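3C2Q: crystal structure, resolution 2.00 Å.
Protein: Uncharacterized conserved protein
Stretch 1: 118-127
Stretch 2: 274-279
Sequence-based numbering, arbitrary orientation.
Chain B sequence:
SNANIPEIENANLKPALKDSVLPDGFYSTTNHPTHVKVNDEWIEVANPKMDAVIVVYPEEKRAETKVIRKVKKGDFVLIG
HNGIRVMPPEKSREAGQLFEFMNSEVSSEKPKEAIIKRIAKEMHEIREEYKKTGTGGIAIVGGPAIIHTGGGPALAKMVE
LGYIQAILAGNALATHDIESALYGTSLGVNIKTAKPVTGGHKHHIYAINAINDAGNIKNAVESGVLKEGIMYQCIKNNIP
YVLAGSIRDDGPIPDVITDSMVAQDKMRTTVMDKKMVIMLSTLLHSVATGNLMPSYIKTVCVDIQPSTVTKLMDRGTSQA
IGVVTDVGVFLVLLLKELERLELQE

Stretch 1 (118-127) RIAKEMHEIR
Stretch 2, residues 274-279: KKMVIM

How do the two backbones lie? Residues 118-127 are helical throughout, phi near -62° and psi near -43°, in a helix that runs on past both ends of the stretch, with i to i-4 hydrogen bonds such as Met123 N to Ile119 O at 2.9 Å. Met276 (-151/143) to Met279 (-105/127) form a strand, entered through Lys274 (-77/155) and Lys275 (-85/-25). The N-to-C directions differ by 137°, so the register runs backward: Ile119 CA lies 9.6 Å from Ile278 CA, and Ile126 CA lies 7.2 Å from Lys275 CA. The axes approach to 10.8 Å, leaving room for a layer of side chains.

What does the start of stretch 1 contribute? Ile119 (m, t) points toward the strand, and its CG2 stands 4.4 Å from both Met276 CE and Ile278 CD1. Ile278 (-111/121; m, t) and Met276 (t, t, chi3 -136°) also point toward the helix; between them Val277, at -127/124, is out of reach, in keeping with the alternation of side chains along a strand.

How do Glu122 and Met123 fit into an apolar contact? Glu122 (chi1 -149°, chi2 t, chi3 -16°) points toward the strand, with OE1 4.0 Å from Met276 CE; this oxygen is hydrogen-bonded elsewhere in the structure. The CA-to-CB bond of Met123 (m, t, p) points sideways relative to the strand. Met123 and Met276 are both selenomethionine: Met123 SE lies 3.8 Å from Ile278 CD1, and Met123 CG 4.0 Å from Met276 SE.

What does the last contacting residue of stretch 1 do? Ile126 (m, t) points toward the second stretch and carries the largest covered area in stretch 1. Its CD1 packs 3.7 Å from Met276 CB, and its CG2 lies 4.1 Å from Lys275 CB. Lys275 (m, m, chi3 -97°, chi4 -93°) starts toward the helix, but its end leads away. No hydrogen bond crosses the contact, which rests chiefly on apolar packing.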

# COMPACT_ATOMS: atom_id res chain seq x y z
N ARG B 118 -1.77 -7.50 -24.42
CA ARG B 118 -3.19 -7.25 -24.67
C ARG B 118 -3.56 -5.78 -24.84
O ARG B 118 -4.35 -5.43 -25.74
CB ARG B 118 -4.04 -7.83 -23.55
CG ARG B 118 -4.72 -9.12 -23.89
CD ARG B 118 -4.15 -10.32 -23.18
NE ARG B 118 -4.79 -10.66 -21.90
CZ ARG B 118 -5.98 -10.24 -21.45
NH1 ARG B 118 -6.74 -9.43 -22.16
NH2 ARG B 118 -6.41 -10.64 -20.24
N ILE B 119 -3.05 -4.92 -23.95
CA ILE B 119 -3.27 -3.46 -24.05
C ILE B 119 -2.67 -2.91 -25.34
O ILE B 119 -3.31 -2.08 -26.02
CB ILE B 119 -2.70 -2.67 -22.81
CG1 ILE B 119 -3.52 -2.99 -21.55
CG2 ILE B 119 -2.62 -1.17 -23.09
CD1 ILE B 119 -2.74 -2.71 -20.25
N ALA B 120 -1.47 -3.36 -25.68
CA ALA B 120 -0.81 -2.87 -26.90
C ALA B 120 -1.60 -3.29 -28.18
O ALA B 120 -1.76 -2.49 -29.09
CB ALA B 120 0.62 -3.39 -26.97
N LYS B 121 -2.11 -4.52 -28.20
CA LYS B 121 -2.93 -4.98 -29.34
C LYS B 121 -4.19 -4.11 -29.49
O LYS B 121 -4.54 -3.68 -30.61
CB LYS B 121 -3.34 -6.43 -29.18
CG LYS B 121 -4.18 -6.95 -30.38
CD LYS B 121 -3.27 -7.31 -31.56
CE LYS B 121 -3.86 -6.91 -32.93
NZ LYS B 121 -2.76 -6.71 -33.95
N GLU B 122 -4.87 -3.86 -28.37
CA GLU B 122 -6.03 -2.99 -28.41
C GLU B 122 -5.72 -1.55 -28.84
O GLU B 122 -6.46 -0.97 -29.64
CB GLU B 122 -6.80 -3.04 -27.08
CG GLU B 122 -8.28 -2.82 -27.30
CD GLU B 122 -9.11 -3.01 -26.04
OE1 GLU B 122 -8.60 -3.61 -25.05
OE2 GLU B 122 -10.29 -2.55 -26.06
N MSE B 123 -4.63 -0.97 -28.33
CA MSE B 123 -4.25 0.38 -28.74
C MSE B 123 -3.94 0.43 -30.26
O MSE B 123 -4.26 1.40 -30.95
CB MSE B 123 -3.02 0.86 -27.98
CG MSE B 123 -3.26 1.08 -26.47
SE MSE B 123 -1.56 1.56 -25.64
CE MSE B 123 -1.15 3.28 -26.47
N HIS B 124 -3.30 -0.62 -30.76
CA HIS B 124 -2.97 -0.69 -32.19
C HIS B 124 -4.25 -0.75 -33.03
O HIS B 124 -4.40 -0.01 -33.99
CB HIS B 124 -2.07 -1.89 -32.46
CG HIS B 124 -1.58 -1.96 -33.87
ND1 HIS B 124 -0.42 -1.35 -34.29
CD2 HIS B 124 -2.11 -2.56 -34.96
CE1 HIS B 124 -0.25 -1.58 -35.58
NE2 HIS B 124 -1.26 -2.32 -36.01
N GLU B 125 -5.19 -1.61 -32.63
CA GLU B 125 -6.48 -1.71 -33.30
C GLU B 125 -7.23 -0.38 -33.26
O GLU B 125 -7.79 0.06 -34.28
CB GLU B 125 -7.33 -2.78 -32.62
CG GLU B 125 -6.84 -4.19 -32.83
CD GLU B 125 -7.61 -5.21 -31.99
OE1 GLU B 125 -8.25 -4.83 -30.97
OE2 GLU B 125 -7.57 -6.41 -32.34
N ILE B 126 -7.26 0.25 -32.09
CA ILE B 126 -7.95 1.53 -31.93
C ILE B 126 -7.31 2.65 -32.77
O ILE B 126 -8.03 3.45 -33.39
CB ILE B 126 -8.11 1.92 -30.41
CG1 ILE B 126 -9.16 1.03 -29.74
CG2 ILE B 126 -8.43 3.41 -30.25
CD1 ILE B 126 -9.09 0.97 -28.18
N ARG B 127 -5.98 2.71 -32.82
CA ARG B 127 -5.32 3.71 -33.64
C ARG B 127 -5.66 3.53 -35.13
O ARG B 127 -5.88 4.52 -35.82
CB ARG B 127 -3.81 3.71 -33.49
CG ARG B 127 -3.18 4.93 -34.14
CD ARG B 127 -1.69 4.85 -34.32
NE ARG B 127 -1.25 3.56 -34.83
CZ ARG B 127 0.02 3.28 -35.16
NH1 ARG B 127 0.94 4.21 -35.05
NH2 ARG B 127 0.36 2.07 -35.61
N LYS B 274 -14.13 9.11 -26.79
CA LYS B 274 -12.97 8.24 -26.98
C LYS B 274 -13.37 6.76 -26.96
O LYS B 274 -14.38 6.38 -26.36
CB LYS B 274 -11.92 8.53 -25.87
CG LYS B 274 -11.42 9.97 -25.88
CD LYS B 274 -10.60 10.24 -27.17
CE LYS B 274 -10.16 11.71 -27.28
NZ LYS B 274 -11.27 12.57 -27.78
N LYS B 275 -12.57 5.92 -27.59
CA LYS B 275 -12.75 4.46 -27.49
C LYS B 275 -12.06 3.83 -26.26
O LYS B 275 -12.46 2.78 -25.79
CB LYS B 275 -12.23 3.77 -28.75
CG LYS B 275 -13.07 4.05 -30.00
CD LYS B 275 -14.38 3.32 -29.97
CE LYS B 275 -14.28 2.01 -30.76
NZ LYS B 275 -14.73 2.17 -32.21
N MSE B 276 -11.01 4.49 -25.78
CA MSE B 276 -10.23 3.98 -24.64
C MSE B 276 -9.63 5.12 -23.84
O MSE B 276 -9.19 6.13 -24.41
CB MSE B 276 -9.11 3.05 -25.11
CG MSE B 276 -8.21 2.48 -23.99
SE MSE B 276 -6.87 1.26 -24.83
CE MSE B 276 -6.91 -0.26 -23.63
N VAL B 277 -9.58 4.96 -22.52
CA VAL B 277 -8.92 5.94 -21.67
C VAL B 277 -7.92 5.18 -20.81
O VAL B 277 -8.28 4.18 -20.20
CB VAL B 277 -9.90 6.68 -20.77
CG1 VAL B 277 -9.10 7.60 -19.78
CG2 VAL B 277 -10.90 7.51 -21.62
N ILE B 278 -6.66 5.59 -20.86
CA ILE B 278 -5.63 4.96 -20.04
C ILE B 278 -5.18 5.96 -18.98
O ILE B 278 -4.73 7.06 -19.30
CB ILE B 278 -4.40 4.52 -20.86
CG1 ILE B 278 -4.81 3.55 -21.97
CG2 ILE B 278 -3.36 3.85 -19.91
CD1 ILE B 278 -3.70 3.12 -22.92
N MSE B 279 -5.33 5.57 -17.71
CA MSE B 279 -5.04 6.47 -16.59
C MSE B 279 -3.72 6.02 -16.00
O MSE B 279 -3.58 4.83 -15.69
CB MSE B 279 -6.13 6.33 -15.52
CG MSE B 279 -7.50 6.74 -16.03
SE MSE B 279 -8.86 5.81 -14.95
CE MSE B 279 -10.39 6.77 -15.79